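Local atomic coordinates of PA1221 (Pseudomonas aeruginosa, PDB entry 4DG8), a protein that belongs to the AMP-binding (ANL) family, also carries a phosphopantetheine attachment domain and is modelled with adenosine monophosphate. Residues P27-R32 with A225-G230; A187-L192 with A217-I222. All coordinates share one frame; numbering follows the deposited sequence.

Interaction 1. Residues P27-R32 with A225-G230; sequences PTVVAR and ALLNGG
R32 lays the aliphatic part of its side chain against L227 and ends on the backbone of the same residue. CG of R32 is 3.9 Å from CD2 of L227. Beyond it the guanidinium group meets the carbonyl of L227. NE of R32 gives a hydrogen bond of 2.7 Å to O of L227, with an N-H...O angle of 161°. This oxygen lies at the guanidinium edge, 3° out of its plane, and NE lies in the carbonyl plane. NH2 of R32 adds a weak bond of 3.1 Å to O of L227, so one oxygen receives two N-H groups. The reach comes from the chain shape: CG is anti to the backbone N (chi1 175°), and a bend at chi2 turns the rest toward L227. OD1 of N228 stands obliquely to the guanidinium at 3.7 Å from NH2 of R32, too far for a hydrogen bond. The other end of that amide, ND2, is held by the carbonyls of G224 and C193. L227 also touches V29, where CG1 of V29 is 4.0 Å from CD2 of L227 and the two side chains cross at about a right angle. I189 of helix 186-193 packs on both. T28 is the N-cap of helix 29-39, and its OG1 accepts from N of A31 at 3.0 Å. At the other segment, O of A225 accepts from N of N228 and N of G230. The contact is thus an arginine-to-carbonyl bond that ties the first turn of an N-capped helix to the chain leaving helix 217-226, on its way to strand 231-234.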
loop_
_atom_site.group_PDB
_atom_site.type_symbol
_atom_site.label_atom_id
_atom_site.label_comp_id
_atom_site.label_asym_id
_atom_site.label_seq_id
_atom_site.Cartn_x
_atom_site.Cartn_y
_atom_site.Cartn_z
ATOM N N PRO A 27 10.998 -13.111 -12.353
ATOM C CA PRO A 27 11.439 -12.269 -13.471
ATOM C C PRO A 27 11.358 -10.796 -13.075
ATOM O O PRO A 27 10.659 -10.460 -12.107
ATOM C CB PRO A 27 10.426 -12.605 -14.572
ATOM C CG PRO A 27 9.114 -12.821 -13.766
ATOM C CD PRO A 27 9.570 -13.482 -12.458
ATOM N N THR A 28 12.072 -9.924 -13.782
ATOM C CA THR A 28 11.881 -8.492 -13.560
ATOM C C THR A 28 10.460 -8.110 -14.013
ATOM O O THR A 28 9.816 -8.855 -14.759
ATOM C CB THR A 28 12.912 -7.644 -14.326
ATOM O OG1 THR A 28 12.603 -7.688 -15.725
ATOM C CG2 THR A 28 14.362 -8.147 -14.082
ATOM N N VAL A 29 9.952 -6.976 -13.538
ATOM C CA VAL A 29 8.637 -6.520 -13.987
ATOM C C VAL A 29 8.634 -6.281 -15.502
ATOM O O VAL A 29 7.648 -6.532 -16.175
ATOM C CB VAL A 29 8.211 -5.219 -13.285
ATOM C CG1 VAL A 29 6.927 -4.699 -13.882
ATOM C CG2 VAL A 29 8.052 -5.444 -11.787
ATOM N N VAL A 30 9.748 -5.787 -16.032
ATOM C CA VAL A 30 9.779 -5.400 -17.431
ATOM C C VAL A 30 9.885 -6.624 -18.344
ATOM O O VAL A 30 9.312 -6.635 -19.426
ATOM C CB VAL A 30 10.896 -4.398 -17.738
ATOM C CG1 VAL A 30 10.674 -3.081 -16.963
ATOM C CG2 VAL A 30 12.226 -4.999 -17.412
ATOM N N ALA A 31 10.596 -7.661 -17.905
ATOM C CA ALA A 31 10.612 -8.900 -18.677
ATOM C C ALA A 31 9.204 -9.535 -18.757
ATOM O O ALA A 31 8.742 -9.913 -19.830
ATOM C CB ALA A 31 11.644 -9.883 -18.106
ATOM N N ARG A 32 8.506 -9.606 -17.626
ATOM C CA ARG A 32 7.182 -10.215 -17.620
ATOM C C ARG A 32 6.189 -9.375 -18.424
ATOM O O ARG A 32 5.432 -9.900 -19.267
ATOM C CB ARG A 32 6.691 -10.404 -16.193
ATOM C CG ARG A 32 5.263 -10.913 -16.094
ATOM C CD ARG A 32 5.116 -12.327 -16.604
ATOM N NE ARG A 32 3.709 -12.718 -16.554
ATOM C CZ ARG A 32 3.244 -13.936 -16.815
ATOM N NH1 ARG A 32 4.078 -14.914 -17.162
ATOM N NH2 ARG A 32 1.933 -14.172 -16.740
ATOM N N ALA A 225 -2.963 -6.860 -12.826
ATOM C CA ALA A 225 -3.478 -6.827 -14.196
ATOM C C ALA A 225 -2.395 -6.952 -15.248
ATOM O O ALA A 225 -2.398 -7.896 -16.056
ATOM C CB ALA A 225 -4.246 -5.529 -14.443
ATOM N N LEU A 226 -1.454 -6.005 -15.238
ATOM C CA LEU A 226 -0.559 -5.879 -16.391
ATOM C C LEU A 226 0.405 -7.058 -16.531
ATOM O O LEU A 226 0.867 -7.368 -17.624
ATOM C CB LEU A 226 0.227 -4.560 -16.345
ATOM C CG LEU A 226 -0.585 -3.267 -16.483
ATOM C CD1 LEU A 226 0.330 -2.075 -16.294
ATOM C CD2 LEU A 226 -1.257 -3.209 -17.857
ATOM N N LEU A 227 0.737 -7.705 -15.423
ATOM C CA LEU A 227 1.652 -8.835 -15.502
ATOM C C LEU A 227 0.912 -10.134 -15.852
ATOM O O LEU A 227 1.523 -11.183 -16.071
ATOM C CB LEU A 227 2.478 -8.958 -14.207
ATOM C CG LEU A 227 3.326 -7.717 -13.919
ATOM C CD1 LEU A 227 4.200 -7.951 -12.700
ATOM C CD2 LEU A 227 4.188 -7.316 -15.147
ATOM N N ASN A 228 -0.418 -10.071 -15.837
ATOM C CA ASN A 228 -1.259 -11.168 -16.325
ATOM C C ASN A 228 -1.994 -11.022 -17.665
ATOM O O ASN A 228 -2.825 -11.867 -18.003
ATOM C CB ASN A 228 -2.144 -11.713 -15.207
ATOM C CG ASN A 228 -1.315 -12.304 -14.094
ATOM O OD1 ASN A 228 -0.741 -13.388 -14.246
ATOM N ND2 ASN A 228 -1.182 -11.564 -12.992
ATOM N N GLY A 229 -1.742 -9.938 -18.396
ATOM C CA GLY A 229 -2.465 -9.709 -19.642
ATOM C C GLY A 229 -3.875 -9.181 -19.388
ATOM O O GLY A 229 -4.732 -9.213 -20.281
ATOM N N GLY A 230 -4.107 -8.693 -18.170
ATOM C CA GLY A 230 -5.396 -8.133 -17.775
ATOM C C GLY A 230 -5.477 -6.643 -18.048
ATOM O O GLY A 230 -4.648 -6.089 -18.777
#

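Interaction 2. Residues A187-L192 with A217-I222; sequences AGITRL and AATLEI
I189 and L192 of helix 186-193 both meet the methyl group of T219. CG1 of I189 lies 3.8 Å from CG2 of T219, and the two side chains cross at about a right angle. CG2 of I189 is also near, 4.0 Å from CG2 of T219. L192 comes from one turn further on. Its CD2 is 3.9 Å from CG2 of T219, and it reaches on to the next residue, with CD2 of L192 4.2 Å from CB of L220. Thus one branch of L192 touches two neighbouring residues of helix 217-226. The T219 methyl is anti to the backbone N, and OG1 is anti to the carbonyl carbon (chi1 -54°). This rotation sends the methyl to the other helix and leaves the hydroxyl for Y168, whose OH it hydrogen-bonds. A weaker bond joins OG1 to the carbonyl of D216.

The helix axes approach to 10.2 Å and their directions differ by 56°. The nearest backbone pair is I189 and T219, with CA atoms 6.9 Å apart. Around them, A167 and Y168 of strand 166-172 touch I189, and V29 of helix 29-39 packs on it too. T316 covers part of L192. The side chain of T219 is about 10 Å from the bound adenosine monophosphate, so that side chain does not touch it.

No hydrogen bond crosses between the segments. The two helices are therefore held here by van der Waals packing of buried methyl and methylene groups, while the buried T219 hydroxyl is satisfied outside the pair.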
loop_
_atom_site.group_PDB
_atom_site.type_symbol
_atom_site.label_atom_id
_atom_site.label_comp_id
_atom_site.label_asym_id
_atom_site.label_seq_id
_atom_site.Cartn_x
_atom_site.Cartn_y
_atom_site.Cartn_z
ATOM N N ALA A 187 11.427 -8.296 -8.039
ATOM C CA ALA A 187 11.017 -9.615 -7.556
ATOM C C ALA A 187 9.838 -9.585 -6.594
ATOM O O ALA A 187 9.002 -10.479 -6.630
ATOM C CB ALA A 187 12.190 -10.348 -6.907
ATOM N N GLY A 188 9.780 -8.592 -5.713
ATOM C CA GLY A 188 8.690 -8.517 -4.752
ATOM C C GLY A 188 7.370 -8.377 -5.493
ATOM O O GLY A 188 6.337 -8.988 -5.136
ATOM N N ILE A 189 7.416 -7.593 -6.569
ATOM C CA ILE A 189 6.241 -7.387 -7.414
ATOM C C ILE A 189 5.843 -8.607 -8.237
ATOM O O ILE A 189 4.652 -8.976 -8.259
ATOM C CB ILE A 189 6.443 -6.204 -8.388
ATOM C CG1 ILE A 189 6.688 -4.913 -7.603
ATOM C CG2 ILE A 189 5.215 -6.057 -9.267
ATOM C CD1 ILE A 189 6.963 -3.703 -8.486
ATOM N N THR A 190 6.810 -9.218 -8.937
ATOM C CA THR A 190 6.470 -10.359 -9.794
ATOM C C THR A 190 6.106 -11.587 -8.944
ATOM O O THR A 190 5.240 -12.366 -9.331
ATOM C CB THR A 190 7.566 -10.710 -10.852
ATOM O OG1 THR A 190 8.786 -11.045 -10.191
ATOM C CG2 THR A 190 7.811 -9.526 -11.813
ATOM N N ARG A 191 6.728 -11.737 -7.772
ATOM C CA ARG A 191 6.351 -12.825 -6.863
ATOM C C ARG A 191 4.937 -12.575 -6.347
ATOM O O ARG A 191 4.146 -13.514 -6.236
ATOM C CB ARG A 191 7.356 -13.034 -5.714
ATOM C CG ARG A 191 7.167 -12.119 -4.462
ATOM C CD ARG A 191 6.045 -12.683 -3.577
ATOM N NE ARG A 191 6.109 -12.303 -2.163
ATOM C CZ ARG A 191 5.737 -11.115 -1.682
ATOM N NH1 ARG A 191 5.317 -10.149 -2.499
ATOM N NH2 ARG A 191 5.811 -10.875 -0.381
ATOM N N LEU A 192 4.613 -11.314 -6.063
ATOM C CA LEU A 192 3.259 -10.988 -5.630
ATOM C C LEU A 192 2.213 -11.378 -6.682
ATOM O O LEU A 192 1.150 -11.929 -6.349
ATOM C CB LEU A 192 3.124 -9.475 -5.313
ATOM C CG LEU A 192 1.689 -8.989 -4.998
ATOM C CD1 LEU A 192 1.180 -9.638 -3.705
ATOM C CD2 LEU A 192 1.588 -7.465 -4.928
ATOM N N ALA A 217 -0.963 -1.361 -1.932
ATOM C CA ALA A 217 -2.136 -2.026 -2.500
ATOM C C ALA A 217 -2.155 -1.778 -4.014
ATOM O O ALA A 217 -2.567 -2.636 -4.816
ATOM C CB ALA A 217 -3.447 -1.517 -1.844
ATOM N N ALA A 218 -1.694 -0.590 -4.388
ATOM C CA ALA A 218 -1.564 -0.214 -5.787
ATOM C C ALA A 218 -0.739 -1.221 -6.569
ATOM O O ALA A 218 -1.039 -1.510 -7.727
ATOM C CB ALA A 218 -0.960 1.194 -5.927
ATOM N N THR A 219 0.309 -1.747 -5.943
ATOM C CA THR A 219 1.157 -2.726 -6.617
ATOM C C THR A 219 0.329 -3.894 -7.135
ATOM O O THR A 219 0.537 -4.393 -8.260
ATOM C CB THR A 219 2.224 -3.272 -5.664
ATOM O OG1 THR A 219 2.946 -2.171 -5.096
ATOM C CG2 THR A 219 3.181 -4.194 -6.409
ATOM N N LEU A 220 -0.609 -4.344 -6.306
ATOM C CA LEU A 220 -1.499 -5.423 -6.723
ATOM C C LEU A 220 -2.474 -4.944 -7.810
ATOM O O LEU A 220 -2.691 -5.630 -8.820
ATOM C CB LEU A 220 -2.290 -5.955 -5.529
ATOM C CG LEU A 220 -3.374 -6.970 -5.892
ATOM C CD1 LEU A 220 -2.732 -8.225 -6.500
ATOM C CD2 LEU A 220 -4.186 -7.306 -4.655
ATOM N N GLU A 221 -3.097 -3.792 -7.582
ATOM C CA GLU A 221 -4.112 -3.333 -8.540
ATOM C C GLU A 221 -3.563 -3.161 -9.961
ATOM O O GLU A 221 -4.206 -3.525 -10.945
ATOM C CB GLU A 221 -4.749 -2.036 -8.060
ATOM C CG GLU A 221 -5.535 -2.215 -6.765
ATOM C CD GLU A 221 -5.985 -0.904 -6.169
ATOM O OE1 GLU A 221 -5.829 0.152 -6.829
ATOM O OE2 GLU A 221 -6.499 -0.940 -5.035
ATOM N N ILE A 222 -2.371 -2.597 -10.050
ATOM C CA ILE A 222 -1.759 -2.300 -11.332
ATOM C C ILE A 222 -1.064 -3.515 -11.913
ATOM O O ILE A 222 -1.437 -4.006 -12.988
ATOM C CB ILE A 222 -0.801 -1.113 -11.209
ATOM C CG1 ILE A 222 -1.609 0.128 -10.804
ATOM C CG2 ILE A 222 -0.029 -0.892 -12.528
ATOM C CD1 ILE A 222 -0.762 1.293 -10.230
#

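Overall arrangement
Both interactions use helix 217-226: interaction 2 takes its beginning and interaction 1 its end and the residues that follow. Their centres are 10 Å apart, and they touch directly. O of P27 and OG1 of T190 make a probable hydrogen bond. Helix 186-193 faces both helix 29-39 and helix 217-226. Interaction 2 is wholly buried, closer to the centre of the chain, and purely apolar across its segments. Interaction 1 is further out and only partly buried. There an arginine can bond a backbone carbonyl beside the packing of V29 and the R32 chain on L227. Of the two, only the outer contact has hydrogen bonds between its segments.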